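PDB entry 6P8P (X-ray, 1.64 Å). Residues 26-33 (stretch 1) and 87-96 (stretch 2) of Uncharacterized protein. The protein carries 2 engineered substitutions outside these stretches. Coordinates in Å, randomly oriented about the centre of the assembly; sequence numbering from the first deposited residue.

Stretch 1, residues 26-33: ELLTQGKD
Stretch 2 (87-96) NEEVLGFEPL

Residues 26-29 close a helix that begins earlier in the chain, phi/psi running from -64/-42 at Glu26 to -113/-22 at Thr29. Gln30 breaks it with positive phi (60/42); Gly31 follows at 78/7, a positive phi that favours glycine, making a type I' turn from Thr29 to Lys32. Gln30 N still donates to Glu26 O at 2.9 Å, and Lys32 N to Thr29 O at 3.1 Å. Against this lies an irregular segment, extended from Glu89 to Leu91 (-60 to -84/139 to 148), which bends at Gly92 (-90/40), passes Phe93 (-169/168) and Glu94 (-82/104), and ends with Pro95 (-75/-15) and Leu96 (-119/31). Both stretches run in broadly the same direction. Register is marked by CA pairs: Leu27 to Val90, 6.4 Å, and Leu28 to Pro95, 5.4 Å.

Leu27 and Leu28 supply the first stretch's half of the apolar centre, excluding water where they pack against Leu91, Pro95 and Leu96. Leu27 (t, chi2 85°) places CG 3.8 Å from Leu91 CD1, and its CD1 3.3 Å from Glu89 O. Leu28 (m, t) sets CD2 3.8 Å from Pro95 CB and 4.3 Å from Leu91 CD1, its CB 4.3 Å from Leu96 CD1. The CA-to-CB bonds of Leu91, Leu96 (both m, t) and Pro95 (C-gamma exo) point toward the first stretch.

Polar links follow. The CA-to-CB bond of Gln30 (m, t, chi3 -25°) points toward the second stretch, and NE2 donates to Phe93 O at 3.0 Å, so a side-chain amide satisfies a main-chain carbonyl. Water 1 donates to Leu27 O (2.7 Å) and accepts from Gln30 NE2 and Leu91 N (both 3.1 Å); water 2 donates to Leu28 O (2.9 Å) and accepts from Leu96 N (3.0 Å). Each bridges main chains too far apart to bond directly.

At the margin, opposite charges draw extended Lys32 (m, t, t, t) and Glu94 (t, t, chi3 -11°) into a salt bridge, Lys32 NZ to Glu94 OE2 3.1 Å, though NZ is less surely placed.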

# COMPACT_ATOMS: atom_id res chain seq x y z
N GLU A 26 15.61 1.01 8.17
CA GLU A 26 17.02 0.96 8.54
C GLU A 26 17.25 1.48 9.96
O GLU A 26 18.02 0.89 10.73
CB GLU A 26 17.85 1.74 7.52
CG GLU A 26 19.36 1.66 7.79
CD GLU A 26 19.93 0.26 7.69
OE1 GLU A 26 19.30 -0.60 7.04
OE2 GLU A 26 21.02 0.03 8.26
N LEU A 27 16.58 2.57 10.33
CA LEU A 27 16.69 3.08 11.69
C LEU A 27 16.32 2.02 12.72
O LEU A 27 17.00 1.85 13.74
CB LEU A 27 15.77 4.29 11.86
CG LEU A 27 15.85 4.96 13.23
CD1 LEU A 27 16.99 5.97 13.27
CD2 LEU A 27 14.51 5.61 13.57
N LEU A 28 15.27 1.26 12.44
CA LEU A 28 14.74 0.33 13.43
C LEU A 28 15.40 -1.03 13.43
O LEU A 28 15.29 -1.73 14.44
CB LEU A 28 13.24 0.15 13.22
CG LEU A 28 12.38 1.37 13.50
CD1 LEU A 28 10.92 1.13 13.09
CD2 LEU A 28 12.46 1.77 14.96
N THR A 29 16.07 -1.42 12.34
CA THR A 29 16.65 -2.76 12.26
C THR A 29 18.16 -2.75 12.26
O THR A 29 18.76 -3.78 12.58
CB THR A 29 16.17 -3.50 11.01
OG1 THR A 29 16.57 -2.81 9.82
CG2 THR A 29 14.65 -3.66 11.03
N GLN A 30 18.78 -1.64 11.88
CA GLN A 30 20.21 -1.42 12.14
C GLN A 30 21.07 -2.49 11.46
O GLN A 30 22.00 -3.02 12.05
CB GLN A 30 20.49 -1.36 13.64
CG GLN A 30 19.81 -0.19 14.36
CD GLN A 30 19.93 -0.25 15.86
OE1 GLN A 30 20.11 -1.32 16.45
NE2 GLN A 30 19.82 0.92 16.50
N GLY A 31 20.71 -2.82 10.23
CA GLY A 31 21.48 -3.76 9.45
C GLY A 31 21.28 -5.22 9.78
O GLY A 31 22.00 -6.05 9.23
N LYS A 32 20.34 -5.57 10.63
CA LYS A 32 20.15 -6.97 11.02
C LYS A 32 19.17 -7.65 10.07
O LYS A 32 18.02 -7.22 9.96
CB LYS A 32 19.64 -7.08 12.45
CG LYS A 32 20.60 -6.58 13.48
CD LYS A 32 20.04 -6.85 14.85
CE LYS A 32 20.76 -6.01 15.89
NZ LYS A 32 19.92 -5.89 17.11
N ASP A 33 19.62 -8.71 9.41
CA ASP A 33 18.82 -9.52 8.49
C ASP A 33 18.06 -10.56 9.31
O ASP A 33 18.57 -11.63 9.63
CB ASP A 33 19.72 -10.17 7.43
CG ASP A 33 18.97 -11.09 6.48
OD1 ASP A 33 17.91 -10.68 5.98
OD2 ASP A 33 19.48 -12.22 6.20
N ASN A 87 15.30 14.93 12.68
CA ASN A 87 16.17 14.24 13.63
C ASN A 87 16.21 12.78 13.18
O ASN A 87 15.29 12.02 13.49
CB ASN A 87 15.70 14.36 15.07
CG ASN A 87 16.58 13.58 16.03
OD1 ASN A 87 17.62 13.06 15.65
ND2 ASN A 87 16.15 13.48 17.28
N GLU A 88 17.26 12.42 12.45
CA GLU A 88 17.43 11.08 11.91
C GLU A 88 18.61 10.37 12.55
O GLU A 88 19.16 9.43 11.96
CB GLU A 88 17.57 11.18 10.39
CG GLU A 88 16.34 11.88 9.76
CD GLU A 88 16.39 12.01 8.24
OE1 GLU A 88 17.41 11.62 7.62
OE2 GLU A 88 15.40 12.54 7.67
N GLU A 89 18.99 10.77 13.77
CA GLU A 89 20.13 10.17 14.44
C GLU A 89 19.90 8.67 14.64
O GLU A 89 18.78 8.22 14.87
CB GLU A 89 20.37 10.83 15.81
CG GLU A 89 20.99 12.20 15.75
CD GLU A 89 21.00 12.90 17.10
OE1 GLU A 89 20.84 14.15 17.12
OE2 GLU A 89 21.16 12.21 18.14
N VAL A 90 21.00 7.92 14.61
CA VAL A 90 20.94 6.51 14.97
C VAL A 90 20.46 6.36 16.41
O VAL A 90 20.75 7.17 17.28
CB VAL A 90 22.32 5.85 14.78
CG1 VAL A 90 22.30 4.41 15.23
CG2 VAL A 90 22.75 5.96 13.33
N LEU A 91 19.71 5.30 16.65
CA LEU A 91 19.16 5.03 17.97
C LEU A 91 20.20 4.30 18.81
O LEU A 91 20.88 3.39 18.32
CB LEU A 91 17.89 4.17 17.84
CG LEU A 91 16.70 4.93 17.25
CD1 LEU A 91 15.60 3.93 16.86
CD2 LEU A 91 16.12 5.95 18.19
N GLY A 92 20.29 4.69 20.08
CA GLY A 92 21.29 4.11 20.98
C GLY A 92 20.82 2.88 21.73
O GLY A 92 21.14 2.72 22.91
N PHE A 93 20.07 2.00 21.05
CA PHE A 93 19.54 0.76 21.60
C PHE A 93 19.00 -0.05 20.43
O PHE A 93 18.86 0.46 19.31
CB PHE A 93 18.43 1.02 22.62
CG PHE A 93 17.30 1.86 22.10
CD1 PHE A 93 17.35 3.23 22.14
CD2 PHE A 93 16.16 1.25 21.56
CE1 PHE A 93 16.32 4.01 21.63
CE2 PHE A 93 15.13 2.03 21.06
CZ PHE A 93 15.20 3.40 21.10
N GLU A 94 18.70 -1.34 20.69
CA GLU A 94 18.11 -2.22 19.68
C GLU A 94 16.60 -1.98 19.64
O GLU A 94 15.87 -2.41 20.54
CB GLU A 94 18.41 -3.69 20.00
CG GLU A 94 17.77 -4.68 19.01
CD GLU A 94 18.07 -6.14 19.32
OE1 GLU A 94 18.93 -6.41 20.18
OE2 GLU A 94 17.45 -7.03 18.69
N PRO A 95 16.08 -1.28 18.63
CA PRO A 95 14.74 -0.70 18.75
C PRO A 95 13.60 -1.71 18.62
O PRO A 95 12.45 -1.38 18.96
CB PRO A 95 14.70 0.32 17.60
CG PRO A 95 16.10 0.53 17.17
CD PRO A 95 16.79 -0.77 17.43
N LEU A 96 13.86 -2.92 18.13
CA LEU A 96 12.83 -3.96 18.06
C LEU A 96 13.22 -5.19 18.90
O LEU A 96 12.81 -6.30 18.61
CB LEU A 96 12.56 -4.35 16.62
CG LEU A 96 12.04 -3.22 15.71
CD1 LEU A 96 11.80 -3.75 14.30
CD2 LEU A 96 10.79 -2.57 16.24
O HOH W 1 19.18 3.19 14.48
O HOH W 2 15.93 -3.93 16.14